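Local coordinates for protein phenylacetaldehyde dehydrogenase (Burkholderia cenocepacia, PDB 4O5H) that probably catalyses the NAD-dependent oxidation of phenylacetaldehyde to phenylacetate, as a member of the aldehyde dehydrogenase family, at residues Q137-M142 with D475-P479; N108-L112 with R219-L223. One frame throughout, in Å; residues are numbered along the deposited sequence.

Interaction 1 (Q137-M142 with D475-P479); sequences QCFRYM and DNALP
Residues 137-142 form one and a half turns of regular alpha helix, with Tyr141 N hydrogen-bonded to Gln137 O and Met142 N to Cys138 O. Against them lies a type I beta turn from Asp475 to Leu478, closed by a hydrogen bond from Leu478 N to Asp475 O at 3.0 Å and reinforced by an Asx turn in which Asp475 OD2 accepts from Ala477 N at 3.0 Å. Aspartate suits this first turn position, since its short carboxylate, chi1 t, folds back onto the backbone. The closest CA pair is Cys138 and Asn476, 5.9 Å apart.

Asn476, chi1 m, points its amide at the helix without hydrogen-bonding to it: OD1 lies 3.4 Å from Gln137 CB and ND2 3.4 Å from Cys138 CB. Small Cys138, chi1 t, leaves room for this close approach. Tyr141, also t, suits its place because its flat ring covers the peptide between Asn476 and Ala477, with Asn476 O and Ala477 N over one face. Asn476 CB makes an off-centre CH-pi contact 4.2 Å from the ring centroid, and Ala477 CB lies 3.9 Å from Tyr141 CE1. The phenol OH is hydrogen-bonded to Trp145 NE1. Gln137 (m, m) bends its amide away from the turn.

Met158 N of the second subunit is hydrogen-bonded to Asp475 OD1, and Gly493 holds the Asn476 backbone. Helix 124-145 also packs on helices 91-107, 187-201 and 493-499, the last through Met142 on Val496 and Ile497.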
ATOM      1  N   GLN A 137      15.469 -13.100 -16.642  1.00 10.27           N
ATOM      2  CA  GLN A 137      16.090 -11.823 -16.361  1.00 10.52           C
ATOM      3  C   GLN A 137      15.540 -11.186 -15.090  1.00  9.93           C
ATOM      4  O   GLN A 137      16.257 -10.464 -14.428  1.00  9.61           O
ATOM      5  CB  GLN A 137      15.957 -10.823 -17.536  1.00 11.23           C
ATOM      6  CG  GLN A 137      16.738 -11.227 -18.759  1.00 12.37           C
ATOM      7  CD  GLN A 137      18.244 -10.960 -18.651  1.00 13.52           C
ATOM      8  OE1 GLN A 137      18.789 -10.681 -17.577  1.00 14.67           O
ATOM      9  NE2 GLN A 137      18.922 -11.121 -19.765  1.00 14.63           N
ATOM     10  N   CYS A 138      14.261 -11.421 -14.775  1.00  9.58           N
ATOM     11  CA  CYS A 138      13.695 -10.883 -13.556  1.00  9.28           C
ATOM     12  C   CYS A 138      14.421 -11.460 -12.345  1.00  8.96           C
ATOM     13  O   CYS A 138      14.827 -10.725 -11.469  1.00  8.65           O
ATOM     14  CB  CYS A 138      12.211 -11.198 -13.445  1.00  9.36           C
ATOM     15  SG  CYS A 138      11.433 -10.418 -12.010  1.00  9.79           S
ATOM     16  N   PHE A 139      14.628 -12.790 -12.310  1.00  8.81           N
ATOM     17  CA  PHE A 139      15.421 -13.375 -11.241  1.00  8.73           C
ATOM     18  C   PHE A 139      16.853 -12.833 -11.199  1.00  8.82           C
ATOM     19  O   PHE A 139      17.382 -12.586 -10.135  1.00  8.45           O
ATOM     20  CB  PHE A 139      15.433 -14.905 -11.326  1.00  8.94           C
ATOM     21  CG  PHE A 139      14.148 -15.554 -10.828  1.00  8.93           C
ATOM     22  CD1 PHE A 139      13.869 -15.575  -9.467  1.00  8.92           C
ATOM     23  CD2 PHE A 139      13.225 -16.072 -11.725  1.00  9.11           C
ATOM     24  CE1 PHE A 139      12.685 -16.129  -8.998  1.00  9.05           C
ATOM     25  CE2 PHE A 139      12.031 -16.655 -11.264  1.00  9.16           C
ATOM     26  CZ  PHE A 139      11.763 -16.667  -9.899  1.00  9.07           C
ATOM     27  N   ARG A 140      17.474 -12.648 -12.359  1.00  9.07           N
ATOM     28  CA  ARG A 140      18.861 -12.148 -12.385  1.00  9.32           C
ATOM     29  C   ARG A 140      18.931 -10.686 -11.887  1.00  9.33           C
ATOM     30  O   ARG A 140      19.782 -10.336 -11.040  1.00  9.16           O
ATOM     31  CB  ARG A 140      19.468 -12.263 -13.803  1.00  9.58           C
ATOM     32  CG  ARG A 140      20.924 -11.788 -13.866  1.00  9.80           C
ATOM     33  CD  ARG A 140      21.580 -12.184 -15.162  1.00 10.30           C
ATOM     34  NE  ARG A 140      21.652 -13.620 -15.325  1.00 10.51           N
ATOM     35  CZ  ARG A 140      21.072 -14.308 -16.308  1.00 10.95           C
ATOM     36  NH1 ARG A 140      20.350 -13.720 -17.246  1.00 11.11           N
ATOM     37  NH2 ARG A 140      21.208 -15.638 -16.368  1.00 11.37           N
ATOM     38  N   TYR A 141      18.034  -9.843 -12.419  1.00  9.42           N
ATOM     39  CA  TYR A 141      17.991  -8.419 -12.029  1.00  9.37           C
ATOM     40  C   TYR A 141      17.791  -8.303 -10.508  1.00  9.42           C
ATOM     41  O   TYR A 141      18.558  -7.620  -9.802  1.00  9.35           O
ATOM     42  CB  TYR A 141      16.908  -7.695 -12.807  1.00  9.48           C
ATOM     43  CG  TYR A 141      16.644  -6.273 -12.352  1.00  9.37           C
ATOM     44  CD1 TYR A 141      17.394  -5.230 -12.820  1.00  9.60           C
ATOM     45  CD2 TYR A 141      15.691  -6.007 -11.371  1.00  9.32           C
ATOM     46  CE1 TYR A 141      17.177  -3.934 -12.373  1.00  9.56           C
ATOM     47  CE2 TYR A 141      15.483  -4.723 -10.895  1.00  9.32           C
ATOM     48  CZ  TYR A 141      16.222  -3.687 -11.424  1.00  9.49           C
ATOM     49  OH  TYR A 141      16.019  -2.396 -10.940  1.00  9.64           O
ATOM     50  N   MET A 142      16.796  -9.023  -9.976  1.00  9.33           N
ATOM     51  CA  MET A 142      16.512  -8.956  -8.544  1.00  9.04           C
ATOM     52  C   MET A 142      17.611  -9.577  -7.679  1.00  8.88           C
ATOM     53  O   MET A 142      17.835  -9.143  -6.564  1.00  8.43           O
ATOM     54  CB  MET A 142      15.143  -9.611  -8.252  1.00  9.03           C
ATOM     55  CG  MET A 142      13.955  -8.917  -8.939  1.00  9.16           C
ATOM     56  SD  MET A 142      13.713  -7.240  -8.335  1.00  8.94           S
ATOM     57  CE  MET A 142      12.616  -6.629  -9.613  1.00  9.25           C
ATOM     58  N   ASP A 475      10.530  -3.669 -18.861  1.00 11.86           N
ATOM     59  CA  ASP A 475      11.920  -3.883 -18.499  1.00 11.98           C
ATOM     60  C   ASP A 475      11.979  -4.049 -16.994  1.00 11.80           C
ATOM     61  O   ASP A 475      11.244  -3.386 -16.263  1.00 11.30           O
ATOM     62  CB  ASP A 475      12.805  -2.724 -18.931  1.00 11.75           C
ATOM     63  CG  ASP A 475      14.269  -3.034 -18.768  1.00 12.36           C
ATOM     64  OD1 ASP A 475      14.826  -3.780 -19.604  1.00 12.62           O
ATOM     65  OD2 ASP A 475      14.862  -2.625 -17.735  1.00 12.79           O
ATOM     66  N   ASN A 476      12.841  -4.954 -16.540  1.00 12.08           N
ATOM     67  CA  ASN A 476      12.970  -5.247 -15.120  1.00 12.31           C
ATOM     68  C   ASN A 476      13.344  -4.050 -14.254  1.00 12.39           C
ATOM     69  O   ASN A 476      13.080  -4.037 -13.045  1.00 12.36           O
ATOM     70  CB  ASN A 476      13.957  -6.407 -14.905  1.00 13.22           C
ATOM     71  CG  ASN A 476      13.387  -7.727 -15.382  1.00 13.84           C
ATOM     72  OD1 ASN A 476      13.932  -8.362 -16.322  1.00 16.33           O
ATOM     73  ND2 ASN A 476      12.262  -8.097 -14.871  1.00 12.77           N
ATOM     74  N   ALA A 477      13.965  -3.028 -14.851  1.00 12.25           N
ATOM     75  CA  ALA A 477      14.353  -1.843 -14.123  1.00 12.06           C
ATOM     76  C   ALA A 477      13.255  -0.767 -14.033  1.00 11.81           C
ATOM     77  O   ALA A 477      13.429   0.220 -13.338  1.00 11.48           O
ATOM     78  CB  ALA A 477      15.604  -1.233 -14.738  1.00 12.23           C
ATOM     79  N   LEU A 478      12.152  -0.958 -14.729  1.00 11.79           N
ATOM     80  CA  LEU A 478      11.112   0.071 -14.792  1.00 12.09           C
ATOM     81  C   LEU A 478       9.831  -0.411 -14.098  1.00 11.93           C
ATOM     82  O   LEU A 478       9.208  -1.355 -14.555  1.00 11.56           O
ATOM     83  CB  LEU A 478      10.789   0.449 -16.235  1.00 11.90           C
ATOM     84  CG  LEU A 478       9.875   1.667 -16.394  1.00 12.04           C
ATOM     85  CD1 LEU A 478      10.560   2.944 -15.952  1.00 12.37           C
ATOM     86  CD2 LEU A 478       9.428   1.813 -17.857  1.00 12.12           C
ATOM     87  N   PRO A 479       9.452   0.252 -13.008  1.00 12.44           N
ATOM     88  CA  PRO A 479       8.284  -0.211 -12.269  1.00 12.56           C
ATOM     89  C   PRO A 479       6.998  -0.128 -13.089  1.00 12.53           C
ATOM     90  O   PRO A 479       6.834   0.748 -13.948  1.00 12.64           O
ATOM     91  CB  PRO A 479       8.227   0.709 -11.056  1.00 12.67           C
ATOM     92  CG  PRO A 479       9.586   1.324 -10.943  1.00 13.13           C
ATOM     93  CD  PRO A 479      10.135   1.373 -12.341  1.00 12.72           C
TER

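Interaction 2 (N108-L112 with R219-L223); sequences NAREL and RLGEL
Arg219 lays the methylene part of its side chain against Leu112, with CG 3.8 Å from Leu112 CD2, and carries its guanidinium on to Glu111. Its chi1 t, chi2 p, chi3 t conformation brings NE to 2.9 Å from Glu111 OE2 and NH2 to 3.0 Å from Glu111 OE1, a two-pronged salt bridge. The extended Glu111 (t, t) spans the gap between the helices, reaching the guanidinium edge near its plane. Arginine serves well here because NH1 remains for Glu222 OE1, one helical turn on, at 2.8 Å in a salt bridge whose hydrogen bond is weak; Lys29 is a second partner of Glu222.

Helix 109-120 starts at Ala109, whereas 219-223 lies wholly within helix 215-227. Asn108, at phi/psi -117/31, holds the N-cap position, but its side chain makes no capping bond; ND2 is instead hydrogen-bonded to Leu104 O. The segments run roughly antiparallel, Leu112 CA lying 7.7 Å from Arg219 CA and Asn108 CA 9.3 Å from Leu223 CA. Beside the salt bridge, Leu112 and Leu223, both m, t, bring their CD1 atoms to 4.0 Å. Asn108 ND2 sits 4.0 Å from Leu223 CD2.

Ile105 of helix 91-107 touches both leucines, and Phe26 of helix 21-28 touches Arg219. Helices 109-120 and 215-227 are thus joined as an antiparallel pair by a leucine contact and a Glu111-Arg219-Glu222 salt-bridge network.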
ATOM      1  N   ASN A 108      16.762 -24.217 -19.724  1.00 11.41           N
ATOM      2  CA  ASN A 108      15.604 -25.025 -20.031  1.00 11.50           C
ATOM      3  C   ASN A 108      14.494 -24.199 -20.681  1.00 11.47           C
ATOM      4  O   ASN A 108      13.317 -24.503 -20.537  1.00 11.63           O
ATOM      5  CB  ASN A 108      15.095 -25.684 -18.739  1.00 11.35           C
ATOM      6  CG  ASN A 108      16.099 -26.682 -18.168  1.00 11.56           C
ATOM      7  OD1 ASN A 108      16.197 -27.792 -18.648  1.00 11.75           O
ATOM      8  ND2 ASN A 108      16.857 -26.260 -17.164  1.00 11.30           N
ATOM      9  N   ALA A 109      14.894 -23.182 -21.426  1.00 11.71           N
ATOM     10  CA  ALA A 109      13.973 -22.194 -21.971  1.00 11.59           C
ATOM     11  C   ALA A 109      12.999 -22.759 -23.010  1.00 11.81           C
ATOM     12  O   ALA A 109      11.818 -22.444 -22.981  1.00 11.50           O
ATOM     13  CB  ALA A 109      14.763 -21.032 -22.556  1.00 11.60           C
ATOM     14  N   ARG A 110      13.456 -23.614 -23.911  1.00 12.19           N
ATOM     15  CA  ARG A 110      12.527 -24.170 -24.930  1.00 12.56           C
ATOM     16  C   ARG A 110      11.447 -25.042 -24.294  1.00 12.44           C
ATOM     17  O   ARG A 110      10.279 -24.911 -24.614  1.00 12.11           O
ATOM     18  CB  ARG A 110      13.272 -24.981 -25.976  1.00 13.30           C
ATOM     19  CG  ARG A 110      12.373 -25.602 -27.005  1.00 13.97           C
ATOM     20  CD  ARG A 110      11.597 -24.560 -27.829  1.00 14.03           C
ATOM     21  NE  ARG A 110      10.614 -25.209 -28.693  1.00 14.69           N
ATOM     22  CZ  ARG A 110      10.005 -24.620 -29.716  1.00 15.20           C
ATOM     23  NH1 ARG A 110      10.234 -23.361 -29.982  1.00 15.35           N
ATOM     24  NH2 ARG A 110       9.167 -25.300 -30.480  1.00 15.77           N
ATOM     25  N   GLU A 111      11.842 -25.904 -23.346  1.00 12.37           N
ATOM     26  CA  GLU A 111      10.866 -26.720 -22.653  1.00 12.58           C
ATOM     27  C   GLU A 111       9.821 -25.861 -21.916  1.00 11.95           C
ATOM     28  O   GLU A 111       8.636 -26.102 -21.996  1.00 11.83           O
ATOM     29  CB  GLU A 111      11.571 -27.618 -21.614  1.00 13.02           C
ATOM     30  CG  GLU A 111      10.594 -28.455 -20.822  1.00 13.34           C
ATOM     31  CD  GLU A 111      11.246 -29.153 -19.644  1.00 13.82           C
ATOM     32  OE1 GLU A 111      12.490 -29.023 -19.461  1.00 14.19           O
ATOM     33  OE2 GLU A 111      10.488 -29.774 -18.884  1.00 14.14           O
ATOM     34  N   LEU A 112      10.286 -24.856 -21.196  1.00 11.61           N
ATOM     35  CA  LEU A 112       9.357 -23.950 -20.509  1.00 11.23           C
ATOM     36  C   LEU A 112       8.429 -23.252 -21.460  1.00 11.10           C
ATOM     37  O   LEU A 112       7.239 -23.095 -21.169  1.00 10.99           O
ATOM     38  CB  LEU A 112      10.137 -22.919 -19.680  1.00 10.94           C
ATOM     39  CG  LEU A 112      10.796 -23.497 -18.388  1.00 10.89           C
ATOM     40  CD1 LEU A 112      11.820 -22.538 -17.812  1.00 10.70           C
ATOM     41  CD2 LEU A 112       9.733 -23.794 -17.374  1.00 10.88           C
ATOM     42  N   ARG A 219       6.853 -26.547 -12.901  1.00 10.38           N
ATOM     43  CA  ARG A 219       8.192 -26.826 -13.432  1.00 10.78           C
ATOM     44  C   ARG A 219       9.198 -25.866 -12.818  1.00 10.29           C
ATOM     45  O   ARG A 219      10.290 -26.266 -12.483  1.00 10.61           O
ATOM     46  CB  ARG A 219       8.210 -26.766 -14.971  1.00 11.28           C
ATOM     47  CG  ARG A 219       9.553 -27.149 -15.592  1.00 11.88           C
ATOM     48  CD  ARG A 219       9.905 -28.610 -15.411  1.00 12.62           C
ATOM     49  NE  ARG A 219      11.110 -28.906 -16.213  1.00 13.20           N
ATOM     50  CZ  ARG A 219      12.318 -29.157 -15.731  1.00 13.27           C
ATOM     51  NH1 ARG A 219      12.544 -29.268 -14.425  1.00 13.34           N
ATOM     52  NH2 ARG A 219      13.313 -29.301 -16.573  1.00 13.61           N
ATOM     53  N   LEU A 220       8.802 -24.630 -12.608  1.00  9.79           N
ATOM     54  CA  LEU A 220       9.640 -23.646 -11.947  1.00  9.70           C
ATOM     55  C   LEU A 220       9.962 -24.083 -10.512  1.00  9.75           C
ATOM     56  O   LEU A 220      11.074 -23.951 -10.085  1.00  9.92           O
ATOM     57  CB  LEU A 220       8.974 -22.270 -11.922  1.00  9.40           C
ATOM     58  CG  LEU A 220       9.734 -21.163 -11.188  1.00  9.32           C
ATOM     59  CD1 LEU A 220      11.041 -20.807 -11.875  1.00  9.45           C
ATOM     60  CD2 LEU A 220       8.860 -19.954 -11.101  1.00  9.20           C
ATOM     61  N   GLY A 221       9.012 -24.686  -9.829  1.00  9.80           N
ATOM     62  CA  GLY A 221       9.270 -25.339  -8.512  1.00 10.07           C
ATOM     63  C   GLY A 221      10.405 -26.328  -8.520  1.00 10.41           C
ATOM     64  O   GLY A 221      11.244 -26.308  -7.647  1.00 10.41           O
ATOM     65  N   GLU A 222      10.452 -27.168  -9.554  1.00 10.82           N
ATOM     66  CA  GLU A 222      11.553 -28.116  -9.754  1.00 10.99           C
ATOM     67  C   GLU A 222      12.889 -27.363  -9.901  1.00 10.99           C
ATOM     68  O   GLU A 222      13.903 -27.763  -9.293  1.00 10.83           O
ATOM     69  CB  GLU A 222      11.309 -28.985 -10.972  1.00 11.42           C
ATOM     70  CG  GLU A 222      10.029 -29.839 -10.859  1.00 11.82           C
ATOM     71  CD  GLU A 222       9.843 -30.784 -12.026  1.00 12.41           C
ATOM     72  OE1 GLU A 222      10.692 -30.808 -12.929  1.00 12.59           O
ATOM     73  OE2 GLU A 222       8.834 -31.527 -12.046  1.00 12.94           O
ATOM     74  N   LEU A 223      12.894 -26.278 -10.684  1.00 10.72           N
ATOM     75  CA  LEU A 223      14.123 -25.529 -10.914  1.00 10.94           C
ATOM     76  C   LEU A 223      14.575 -24.822  -9.610  1.00 10.84           C
ATOM     77  O   LEU A 223      15.765 -24.696  -9.337  1.00 10.95           O
ATOM     78  CB  LEU A 223      13.939 -24.518 -12.084  1.00 10.99           C
ATOM     79  CG  LEU A 223      13.570 -25.143 -13.448  1.00 11.23           C
ATOM     80  CD1 LEU A 223      13.431 -24.066 -14.502  1.00 11.30           C
ATOM     81  CD2 LEU A 223      14.595 -26.158 -13.909  1.00 11.75           C
TER

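In the fold
The centres of interactions 1 and 2 lie 19 Å apart, and their nearest atoms come within about 4 Å without touching. Their first segments sit on consecutive helices, 109-120 and 124-145, whereas the partners come later, on helix 215-227 and in the loop between strands 465-468 and 487-488. Along the chain the order is 108-112, 137-142, 219-223, 475-479, so the two contacts cross. Helix 91-107 packs against side chains of both, and Val132 of helix 124-145 touches Leu112, a further link. Interaction 1 lies at the subunit interface, where its loop meets the second chain, whereas no other chain of the assembly touches interaction 2.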